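Local coordinates for protein putative hydroxymethylglutaryl-CoA synthase (Streptococcus mutans, PDB 3SQZ) that binds coenzyme A and probably acts as a hydroxymethylglutaryl-CoA synthase, an acyltransferase of the thiolase fold, at residues R214-F219 against T236-D241; K244-E249 against A347-G352; I192-K197 against S315-L320. All blocks are in the same frame, centred on the assembly; numbering follows the deposited sequence. Where two conformers were deposited one is given.

Interaction 1: residues R214-F219 against T236-D241; sequences RDIMDF and TKQYLD. With COA (coenzyme A), chain D.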
loop_
_atom_site.group_PDB
_atom_site.type_symbol
_atom_site.label_atom_id
_atom_site.label_comp_id
_atom_site.label_asym_id
_atom_site.label_seq_id
_atom_site.Cartn_x
_atom_site.Cartn_y
_atom_site.Cartn_z
ATOM N N ARG A 214 -7.363 1.857 -19.429
ATOM C CA ARG A 214 -6.816 2.562 -20.585
ATOM C C ARG A 214 -5.405 2.043 -20.852
ATOM O O ARG A 214 -4.550 2.113 -19.974
ATOM C CB ARG A 214 -6.757 4.068 -20.289
ATOM C CG ARG A 214 -6.361 4.964 -21.437
ATOM C CD ARG A 214 -6.250 6.405 -20.955
ATOM N NE ARG A 214 -7.523 6.906 -20.442
ATOM C CZ ARG A 214 -7.689 8.105 -19.889
ATOM N NH1 ARG A 214 -6.658 8.934 -19.764
ATOM N NH2 ARG A 214 -8.888 8.475 -19.461
ATOM N N ASP A 215 -5.150 1.569 -22.067
ATOM C CA ASP A 215 -3.891 0.928 -22.429
ATOM C C ASP A 215 -2.825 1.974 -22.736
ATOM O O ASP A 215 -2.822 2.577 -23.802
ATOM C CB ASP A 215 -4.160 0.004 -23.616
ATOM C CG ASP A 215 -2.920 -0.689 -24.150
ATOM O OD1 ASP A 215 -1.848 -0.659 -23.524
ATOM O OD2 ASP A 215 -3.043 -1.288 -25.236
ATOM N N ILE A 216 -1.934 2.190 -21.772
ATOM C CA ILE A 216 -0.871 3.189 -21.870
ATOM C C ILE A 216 0.427 2.625 -21.295
ATOM O O ILE A 216 0.427 1.581 -20.632
ATOM C CB ILE A 216 -1.247 4.517 -21.149
ATOM C CG1 ILE A 216 -1.454 4.297 -19.638
ATOM C CG2 ILE A 216 -2.475 5.148 -21.804
ATOM C CD1 ILE A 216 -1.557 5.589 -18.853
ATOM N N MET A 217 1.531 3.324 -21.536
ATOM C CA MET A 217 2.816 2.903 -20.999
ATOM C C MET A 217 3.467 4.033 -20.200
ATOM O O MET A 217 4.528 4.547 -20.556
ATOM C CB MET A 217 3.727 2.341 -22.096
ATOM C CG MET A 217 3.179 1.046 -22.691
ATOM S SD MET A 217 3.063 -0.285 -21.455
ATOM C CE MET A 217 4.598 -1.158 -21.766
ATOM N N ASP A 218 2.804 4.428 -19.113
ATOM C CA ASP A 218 3.353 5.433 -18.209
ATOM C C ASP A 218 4.420 4.860 -17.274
ATOM O O ASP A 218 5.377 5.553 -16.920
ATOM C CB ASP A 218 2.239 6.129 -17.413
ATOM C CG ASP A 218 1.388 5.167 -16.584
ATOM O OD1 ASP A 218 1.034 5.548 -15.443
ATOM O OD2 ASP A 218 1.037 4.063 -17.064
ATOM N N PHE A 219 4.230 3.610 -16.855
ATOM C CA PHE A 219 5.122 2.917 -15.926
ATOM C C PHE A 219 4.861 1.445 -16.179
ATOM O O PHE A 219 3.704 1.033 -16.308
ATOM C CB PHE A 219 4.764 3.325 -14.481
ATOM C CG PHE A 219 5.376 2.472 -13.376
ATOM C CD1 PHE A 219 6.250 3.034 -12.452
ATOM C CD2 PHE A 219 4.998 1.148 -13.194
ATOM C CE1 PHE A 219 6.766 2.284 -11.408
ATOM C CE2 PHE A 219 5.520 0.390 -12.167
ATOM C CZ PHE A 219 6.401 0.964 -11.262
ATOM N N THR A 236 1.882 11.299 -14.337
ATOM C CA THR A 236 1.127 12.280 -13.565
ATOM C C THR A 236 -0.093 12.755 -14.346
ATOM O O THR A 236 -1.200 12.810 -13.813
ATOM C CB THR A 236 2.013 13.466 -13.185
ATOM O OG1 THR A 236 2.934 13.048 -12.171
ATOM C CG2 THR A 236 1.173 14.641 -12.671
ATOM N N LYS A 237 0.106 13.084 -15.619
ATOM C CA LYS A 237 -1.001 13.549 -16.448
ATOM C C LYS A 237 -2.094 12.486 -16.585
ATOM O O LYS A 237 -3.286 12.797 -16.544
ATOM C CB LYS A 237 -0.501 13.965 -17.830
ATOM C CG LYS A 237 -1.593 14.451 -18.779
ATOM N N GLN A 238 -1.689 11.231 -16.757
ATOM C CA GLN A 238 -2.652 10.145 -16.917
ATOM C C GLN A 238 -3.356 9.824 -15.606
ATOM O O GLN A 238 -4.553 9.530 -15.594
ATOM C CB GLN A 238 -1.973 8.917 -17.512
ATOM C CG GLN A 238 -1.587 9.132 -18.960
ATOM C CD GLN A 238 -2.797 9.328 -19.847
ATOM O OE1 GLN A 238 -3.745 8.543 -19.801
ATOM N NE2 GLN A 238 -2.782 10.391 -20.645
ATOM N N TYR A 239 -2.613 9.852 -14.507
ATOM C CA TYR A 239 -3.201 9.693 -13.165
ATOM C C TYR A 239 -4.311 10.735 -13.000
ATOM O O TYR A 239 -5.428 10.410 -12.584
ATOM C CB TYR A 239 -2.097 9.811 -12.083
ATOM C CG TYR A 239 -2.463 9.932 -10.582
ATOM C CD1 TYR A 239 -3.039 11.096 -10.072
ATOM C CD2 TYR A 239 -2.130 8.920 -9.663
ATOM C CE1 TYR A 239 -3.320 11.234 -8.700
ATOM C CE2 TYR A 239 -2.411 9.051 -8.283
ATOM C CZ TYR A 239 -3.006 10.208 -7.805
ATOM O OH TYR A 239 -3.284 10.357 -6.451
ATOM N N LEU A 240 -4.008 11.987 -13.335
ATOM C CA LEU A 240 -4.980 13.066 -13.161
ATOM C C LEU A 240 -6.164 12.977 -14.121
ATOM O O LEU A 240 -7.292 13.286 -13.741
ATOM C CB LEU A 240 -4.296 14.433 -13.253
ATOM C CG LEU A 240 -3.294 14.708 -12.134
ATOM C CD1 LEU A 240 -2.508 15.978 -12.416
ATOM C CD2 LEU A 240 -4.000 14.810 -10.787
ATOM N N ASP A 241 -5.927 12.541 -15.356
ATOM C CA ASP A 241 -7.029 12.412 -16.305
ATOM C C ASP A 241 -7.951 11.236 -15.977
ATOM O O ASP A 241 -9.172 11.334 -16.119
ATOM C CB ASP A 241 -6.533 12.302 -17.743
ATOM C CG ASP A 241 -7.670 12.379 -18.740
ATOM O OD1 ASP A 241 -8.281 13.462 -18.845
ATOM O OD2 ASP A 241 -7.965 11.362 -19.401
HETATM N N1A COA D . 12.026 23.545 -4.576
HETATM C C2A COA D . 10.748 23.111 -4.597
HETATM N N3A COA D . 10.331 22.230 -5.579
HETATM C C4A COA D . 11.218 21.805 -6.520
HETATM C C5A COA D . 12.540 22.250 -6.506
HETATM C C6A COA D . 12.943 23.105 -5.551
HETATM N N6A COA D . 14.300 23.565 -5.520
HETATM N N7A COA D . 13.205 21.669 -7.555
HETATM C C8A COA D . 12.344 20.888 -8.216
HETATM N N9A COA D . 11.093 21.002 -7.559
HETATM C C1B COA D . 9.903 20.215 -7.851
HETATM C C2B COA D . 8.833 20.570 -8.920
HETATM O O2B COA D . 8.571 21.762 -9.511
HETATM C C3B COA D . 7.843 19.436 -8.722
HETATM O O3B COA D . 6.539 19.567 -8.311
HETATM P P3B COA D . 5.421 20.077 -9.247
HETATM O O7A COA D . 5.023 18.923 -10.239
HETATM O O8A COA D . 4.238 20.411 -8.284
HETATM O O9A COA D . 5.891 21.300 -9.992
HETATM C C4B COA D . 8.737 18.317 -8.347
HETATM O O4B COA D . 9.539 18.912 -7.307
HETATM C C5B COA D . 9.200 17.235 -9.263
HETATM O O5B COA D . 10.065 17.882 -10.157
HETATM P P1A COA D . 10.748 17.066 -11.327
HETATM O O1A COA D . 9.643 16.364 -12.214
HETATM O O2A COA D . 11.611 17.993 -12.159
HETATM O O3A COA D . 11.635 15.954 -10.611
HETATM P P2A COA D . 12.178 14.639 -11.319
HETATM O O4A COA D . 12.511 14.907 -12.834
HETATM O O5A COA D . 13.414 14.161 -10.593
HETATM O O6A COA D . 11.048 13.509 -11.242
HETATM C CBP COA D . 9.180 12.260 -10.319
HETATM C CCP COA D . 10.097 13.453 -10.212
HETATM C CDP COA D . 8.409 12.356 -11.592
HETATM C CEP COA D . 8.215 12.229 -9.158
HETATM C CAP COA D . 10.041 11.028 -10.305
HETATM O OAP COA D . 10.557 10.776 -9.061
HETATM C C9P COA D . 9.336 9.808 -10.863
HETATM O O9P COA D . 9.147 9.643 -12.064
HETATM N N8P COA D . 8.934 8.797 -9.869
HETATM C C7P COA D . 8.106 7.665 -10.238
HETATM C C6P COA D . 6.663 8.028 -10.523
HETATM C C5P COA D . 5.770 6.811 -10.767
HETATM O O5P COA D . 6.075 5.716 -10.352
HETATM N N4P COA D . 4.506 7.006 -11.425
HETATM C C3P COA D . 3.580 5.874 -11.578
HETATM C C2P COA D . 2.319 5.923 -10.761
HETATM S S1P COA D . 1.439 7.451 -10.777
#
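NH1 of Arg-214 is held by two acceptors, OD2 of Asp-241 at 2.8 Å and OE1 of Gln-238 at 2.9 Å, and these polar bonds tie the loop that follows strand 203-213 of this thiolase-fold enzyme to helix 232-254. Asp-241 and Gln-238 lie three residues apart, so both reach from the same side of the helix to one guanidinium. OD2 accepts through its anti lone pair, the one turned away from OD1, and also takes a weak bond from Arg-214 NH2 at 3.0 Å; the salt bridge is therefore forked at the arginine and converges on a single carboxylate oxygen. Its N-H...O angle at NH1 is a bent 141°, and the carboxylate and guanidinium planes are turned well away from one another. Gln-238 OE1 lies close to the guanidinium plane at its edge, but the amide itself stands steeply to that plane, and NH1 approaches tilted out of the carbonyl plane. The glutamine chain bends about the CB-CG bond (chi2 -64°), which turns OE1 toward the arginine while leaving CB and CG facing the loop. There CD1 of Ile-216 packs on CG at 3.5 Å, adding an apolar patch beside the ion pair. The loop is fastened at its other end too: both carboxylate oxygens of Asp-218 are hydrogen-bonded, OD1 to Ser-235 OG among others and OD2 to Gly-344 N. From there the chain runs on into Phe-219 of the coenzyme A pocket. In the conformer given, CD2 of Tyr-239 is 4.0 Å from the thiol sulfur S1P, and CD1 of Phe-219 lies 3.4 Å from the carbonyl oxygen O5P of the ligand.

Interaction 2: residues K244-E249 against A347-G352; sequences KTTWAE and AEIFTG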
loop_
_atom_site.group_PDB
_atom_site.type_symbol
_atom_site.label_atom_id
_atom_site.label_comp_id
_atom_site.label_asym_id
_atom_site.label_seq_id
_atom_site.Cartn_x
_atom_site.Cartn_y
_atom_site.Cartn_z
ATOM N N LYS A 244 -9.995 12.453 -13.035
ATOM C CA LYS A 244 -11.040 13.377 -13.457
ATOM C C LYS A 244 -12.203 12.663 -14.138
ATOM O O LYS A 244 -13.368 12.888 -13.799
ATOM C CB LYS A 244 -10.467 14.435 -14.406
ATOM C CG LYS A 244 -11.513 15.361 -15.016
ATOM C CD LYS A 244 -10.887 16.330 -16.007
ATOM C CE LYS A 244 -11.936 17.255 -16.615
ATOM N NZ LYS A 244 -11.326 18.332 -17.443
ATOM N N THR A 245 -11.884 11.802 -15.100
ATOM C CA THR A 245 -12.919 11.158 -15.905
ATOM C C THR A 245 -13.675 10.090 -15.120
ATOM O O THR A 245 -14.884 9.929 -15.283
ATOM C CB THR A 245 -12.360 10.573 -17.226
ATOM O OG1 THR A 245 -11.300 9.651 -16.949
ATOM C CG2 THR A 245 -11.846 11.685 -18.132
ATOM N N THR A 246 -12.972 9.354 -14.263
ATOM C CA THR A 246 -13.642 8.328 -13.473
ATOM C C THR A 246 -14.549 8.978 -12.424
ATOM O O THR A 246 -15.677 8.541 -12.208
ATOM C CB THR A 246 -12.647 7.351 -12.824
ATOM O OG1 THR A 246 -11.761 6.837 -13.830
ATOM C CG2 THR A 246 -13.386 6.188 -12.174
ATOM N N TRP A 247 -14.069 10.044 -11.797
ATOM C CA TRP A 247 -14.869 10.737 -10.790
ATOM C C TRP A 247 -16.098 11.406 -11.408
ATOM O O TRP A 247 -17.186 11.381 -10.825
ATOM C CB TRP A 247 -13.998 11.734 -10.027
ATOM C CG TRP A 247 -14.721 12.638 -9.060
ATOM C CD1 TRP A 247 -14.684 14.000 -9.055
ATOM C CD2 TRP A 247 -15.555 12.259 -7.942
ATOM N NE1 TRP A 247 -15.438 14.495 -8.023
ATOM C CE2 TRP A 247 -15.989 13.452 -7.327
ATOM C CE3 TRP A 247 -15.983 11.034 -7.411
ATOM C CZ2 TRP A 247 -16.825 13.460 -6.209
ATOM C CZ3 TRP A 247 -16.818 11.047 -6.294
ATOM C CH2 TRP A 247 -17.229 12.255 -5.709
ATOM N N ALA A 248 -15.940 11.995 -12.590
ATOM C CA ALA A 248 -17.084 12.599 -13.266
ATOM C C ALA A 248 -18.160 11.549 -13.520
ATOM O O ALA A 248 -19.344 11.775 -13.255
ATOM C CB ALA A 248 -16.658 13.254 -14.572
ATOM N N GLU A 249 -17.751 10.395 -14.034
ATOM C CA GLU A 249 -18.707 9.350 -14.362
ATOM C C GLU A 249 -19.308 8.725 -13.100
ATOM O O GLU A 249 -20.486 8.362 -13.085
ATOM C CB GLU A 249 -18.055 8.296 -15.261
ATOM C CG GLU A 249 -18.987 7.178 -15.725
ATOM C CD GLU A 249 -20.089 7.643 -16.667
ATOM O OE1 GLU A 249 -20.012 8.772 -17.202
ATOM O OE2 GLU A 249 -21.039 6.859 -16.874
ATOM N N ALA A 347 -7.985 2.471 -13.093
ATOM C CA ALA A 347 -8.366 3.287 -11.947
ATOM C C ALA A 347 -9.711 2.831 -11.425
ATOM O O ALA A 347 -10.504 2.257 -12.166
ATOM C CB ALA A 347 -8.426 4.756 -12.330
ATOM N N GLU A 348 -9.986 3.100 -10.154
ATOM C CA GLU A 348 -11.286 2.756 -9.607
ATOM C C GLU A 348 -11.612 3.665 -8.444
ATOM O O GLU A 348 -10.738 3.979 -7.631
ATOM C CB GLU A 348 -11.345 1.279 -9.184
ATOM C CG GLU A 348 -12.697 0.848 -8.634
ATOM C CD GLU A 348 -12.864 -0.662 -8.503
ATOM O OE1 GLU A 348 -12.157 -1.443 -9.184
ATOM O OE2 GLU A 348 -13.715 -1.071 -7.690
ATOM N N ILE A 349 -12.867 4.102 -8.382
ATOM C CA ILE A 349 -13.386 4.842 -7.246
ATOM C C ILE A 349 -14.352 3.959 -6.477
ATOM O O ILE A 349 -15.210 3.294 -7.069
ATOM C CB ILE A 349 -14.072 6.122 -7.701
ATOM C CG1 ILE A 349 -13.018 7.003 -8.362
ATOM C CG2 ILE A 349 -14.769 6.819 -6.520
ATOM C CD1 ILE A 349 -13.558 8.211 -9.012
ATOM N N PHE A 350 -14.190 3.937 -5.161
ATOM C CA PHE A 350 -15.072 3.195 -4.285
ATOM C C PHE A 350 -15.183 3.956 -2.976
ATOM O O PHE A 350 -14.455 4.926 -2.749
ATOM C CB PHE A 350 -14.592 1.749 -4.080
ATOM C CG PHE A 350 -13.251 1.625 -3.405
ATOM C CD1 PHE A 350 -13.159 1.295 -2.059
ATOM C CD2 PHE A 350 -12.079 1.792 -4.128
ATOM C CE1 PHE A 350 -11.922 1.157 -1.450
ATOM C CE2 PHE A 350 -10.842 1.660 -3.518
ATOM C CZ PHE A 350 -10.765 1.338 -2.179
ATOM N N THR A 351 -16.109 3.538 -2.123
ATOM C CA THR A 351 -16.417 4.297 -0.920
ATOM C C THR A 351 -16.666 3.384 0.259
ATOM O O THR A 351 -16.915 2.183 0.107
ATOM C CB THR A 351 -17.670 5.159 -1.094
ATOM O OG1 THR A 351 -18.810 4.301 -1.219
ATOM C CG2 THR A 351 -17.559 6.065 -2.312
ATOM N N GLY A 352 -16.644 3.976 1.445
ATOM C CA GLY A 352 -16.957 3.254 2.659
ATOM C C GLY A 352 -17.466 4.189 3.735
ATOM O O GLY A 352 -17.325 5.411 3.634
#
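With CG1 of Ile-349 anti to its own carbonyl carbon (chi1 -63°) and CD1 extended beyond it (chi2 173°), the isoleucine sends its longer branch straight at helix 232-254, while CG2 of Thr-246, anti to the backbone N, lies beside it. The contact packs an outer-layer helix of the thiolase fold on strand 346-354, on the side of the sheet turned away from the central helices. The short segments run in broadly the same direction, at 40° to each other, with 8.5 Å between their axes. CD1 of Ile-349 does most of the touching. It presses against the helix backbone where Thr-246 joins Trp-247, 3.4 Å from Trp-247 CA and 3.6 Å from Thr-246 C, and it also meets CB of Trp-247 at 3.7 Å. The methyl lies near the plane of the indole, at its edge beside CE3, so the ring does not stack on the isoleucine; it meets Phe-264 edge-to-face instead. On the other flank, the side chains of Thr-246 and Ile-349 run antiparallel side by side, and the threonine methyl lies alongside CG1 and CD1. All the contacts between the two segments are apolar or van der Waals. The threonine hydroxyl is satisfied by the Met-242 carbonyl one turn back on the helix and by OE1 of Gln-212 on the adjacent strand 203-213, which leaves the methyl to face Ile-349. Tyr-250, one turn beyond Thr-246, also packs on Ile-349. Two residues before Ile-349, on the same face of the strand, the smaller Ala-347 makes a looser approach, its CB 4.2 Å from Thr-246 OG1.

Interaction 3: residues I192-K197 against S315-L320; sequences IAMLVK and SLFLGL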
loop_
_atom_site.group_PDB
_atom_site.type_symbol
_atom_site.label_atom_id
_atom_site.label_comp_id
_atom_site.label_asym_id
_atom_site.label_seq_id
_atom_site.Cartn_x
_atom_site.Cartn_y
_atom_site.Cartn_z
ATOM N N ILE A 192 0.331 -3.431 3.703
ATOM C CA ILE A 192 -0.929 -3.286 4.409
ATOM C C ILE A 192 -1.649 -4.632 4.415
ATOM O O ILE A 192 -1.704 -5.311 3.385
ATOM C CB ILE A 192 -1.824 -2.241 3.703
ATOM C CG1 ILE A 192 -1.280 -0.827 3.952
ATOM C CG2 ILE A 192 -3.281 -2.384 4.131
ATOM C CD1 ILE A 192 -1.613 -0.246 5.305
ATOM N N ALA A 193 -2.167 -5.026 5.571
ATOM C CA ALA A 193 -3.053 -6.187 5.682
ATOM C C ALA A 193 -4.441 -5.692 6.055
ATOM O O ALA A 193 -4.580 -4.851 6.940
ATOM C CB ALA A 193 -2.541 -7.148 6.742
ATOM N N MET A 194 -5.466 -6.211 5.388
ATOM C CA MET A 194 -6.850 -5.877 5.704
ATOM C C MET A 194 -7.633 -7.157 5.924
ATOM O O MET A 194 -7.599 -8.060 5.085
ATOM C CB MET A 194 -7.478 -5.036 4.588
ATOM C CG MET A 194 -6.863 -3.652 4.508
ATOM S SD MET A 194 -7.387 -2.640 3.114
ATOM C CE MET A 194 -6.534 -3.467 1.775
ATOM N N LEU A 195 -8.304 -7.249 7.063
ATOM C CA LEU A 195 -9.195 -8.359 7.340
ATOM C C LEU A 195 -10.605 -7.931 6.997
ATOM O O LEU A 195 -11.107 -6.936 7.544
ATOM C CB LEU A 195 -9.099 -8.747 8.808
ATOM C CG LEU A 195 -9.936 -9.970 9.183
ATOM C CD1 LEU A 195 -9.360 -11.246 8.556
ATOM C CD2 LEU A 195 -10.039 -10.099 10.685
ATOM N N VAL A 196 -11.238 -8.674 6.094
ATOM C CA VAL A 196 -12.579 -8.359 5.634
ATOM C C VAL A 196 -13.563 -9.373 6.204
ATOM O O VAL A 196 -13.311 -10.576 6.140
ATOM C CB VAL A 196 -12.631 -8.360 4.089
ATOM C CG1 VAL A 196 -14.062 -8.138 3.586
ATOM C CG2 VAL A 196 -11.672 -7.311 3.536
ATOM N N LYS A 197 -14.652 -8.883 6.795
ATOM C CA LYS A 197 -15.679 -9.756 7.349
ATOM C C LYS A 197 -16.989 -9.001 7.505
ATOM O O LYS A 197 -17.064 -7.795 7.275
ATOM C CB LYS A 197 -15.240 -10.345 8.692
ATOM C CG LYS A 197 -15.062 -9.304 9.781
ATOM C CD LYS A 197 -14.564 -9.921 11.080
ATOM C CE LYS A 197 -15.636 -10.746 11.769
ATOM N NZ LYS A 197 -16.782 -9.905 12.217
ATOM N N SER A 315 -0.244 1.797 -1.141
ATOM C CA SER A 315 -0.130 3.219 -0.837
ATOM C C SER A 315 -1.468 3.900 -0.535
ATOM O O SER A 315 -1.553 4.681 0.409
ATOM C CB SER A 315 0.624 3.955 -1.935
ATOM O OG SER A 315 -0.139 3.973 -3.124
ATOM N N LEU A 316 -2.509 3.590 -1.305
ATOM C CA LEU A 316 -3.836 4.138 -1.049
ATOM C C LEU A 316 -4.291 3.771 0.363
ATOM O O LEU A 316 -4.851 4.596 1.094
ATOM C CB LEU A 316 -4.829 3.579 -2.068
ATOM C CG LEU A 316 -6.313 3.884 -1.835
ATOM C CD1 LEU A 316 -6.613 5.379 -1.895
ATOM C CD2 LEU A 316 -7.160 3.128 -2.853
ATOM N N PHE A 317 -4.038 2.528 0.757
ATOM C CA PHE A 317 -4.521 2.001 2.024
ATOM C C PHE A 317 -3.692 2.461 3.211
ATOM O O PHE A 317 -4.222 2.636 4.300
ATOM C CB PHE A 317 -4.668 0.490 1.917
ATOM C CG PHE A 317 -5.593 0.114 0.814
ATOM C CD1 PHE A 317 -6.955 0.258 0.989
ATOM C CD2 PHE A 317 -5.111 -0.250 -0.440
ATOM C CE1 PHE A 317 -7.835 -0.013 -0.041
ATOM C CE2 PHE A 317 -5.986 -0.530 -1.479
ATOM C CZ PHE A 317 -7.349 -0.415 -1.276
ATOM N N LEU A 318 -2.406 2.700 2.981
ATOM C CA LEU A 318 -1.572 3.366 3.969
ATOM C C LEU A 318 -2.117 4.777 4.230
ATOM O O LEU A 318 -2.160 5.232 5.371
ATOM C CB LEU A 318 -0.114 3.412 3.503
ATOM C CG LEU A 318 0.854 4.143 4.442
ATOM C CD1 LEU A 318 0.911 3.482 5.814
ATOM C CD2 LEU A 318 2.237 4.205 3.810
ATOM N N GLY A 319 -2.530 5.474 3.174
ATOM C CA GLY A 319 -3.135 6.781 3.350
ATOM C C GLY A 319 -4.444 6.716 4.118
ATOM O O GLY A 319 -4.727 7.585 4.949
ATOM N N LEU A 320 -5.267 5.701 3.843
ATOM C CA LEU A 320 -6.479 5.489 4.628
ATOM C C LEU A 320 -6.121 5.319 6.114
ATOM O O LEU A 320 -6.719 5.939 6.997
ATOM C CB LEU A 320 -7.244 4.268 4.113
ATOM C CG LEU A 320 -8.459 3.852 4.948
ATOM C CD1 LEU A 320 -9.553 4.933 4.996
ATOM C CD2 LEU A 320 -9.028 2.530 4.441
#
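Strand 192-197 and the first turns of helix 315-326 cross steeply, at 72° between their directions with 8.9 Å between the axes, and the backbones come nearest where CA of Ile-192 lies 6.7 Å from CA of Leu-318. Two alternate strand residues, Ile-192 and Met-194, point toward the helix, and Phe-317 answers them. Met-194 reaches the ring with both its sulfur and its terminal methyl. The methyl CE sits over one face, 3.9 Å from the ring centroid and only 15° off the normal, which makes a CH-pi contact, whereas SD approaches obliquely and lies 3.6 Å from CD1. The pairing is a Met-aromatic contact, and the turn at the last torsion (chi3 -72°) is what folds CE in over the ring while the sulfur stays toward its rim. The ring is clasped, because CD2 of Leu-316, from the preceding helix position, lies against the opposite face. This packing belongs to the buried core of the thiolase fold: helix 315-326 and helix 147-161 are part of its central helical layer, and here the former rests on the half of the sheet structure that holds strand 188-198. Helix 147-161 adds Ala-148 and Thr-149 against Phe-317. Ile-192 divides its two branches between neighbouring helix residues. CG2 touches CB of Phe-317 at 3.9 Å, the two side chains crossing at about a right angle, while the longer branch runs along the backbone toward Leu-318: CG1 is 3.8 Å from Leu-318 N, and CD1 is 4.3 Å from Leu-318 CB.

Interactions 1 and 2, with centres 15 Å apart, use successive parts of helix 232-254: its earlier turns hold the loop at the coenzyme A pocket, and its later turns pack on strand 346-354. They meet where Arg-214 approaches Thr-245. Interaction 3 lies deeper, its centre about 18 Å from that of interaction 2. Strands 188-198 and 346-354 lie on the two sides of the central helices, and Phe-350 meets Phe-317 and Leu-316 from the second side. Along the chain, interaction 1 is nested inside the loop closed by interaction 3, whereas interactions 2 and 3 interleave. Interaction 3 joins a strand of the N-terminal synthase region to a helix of the C-terminal one.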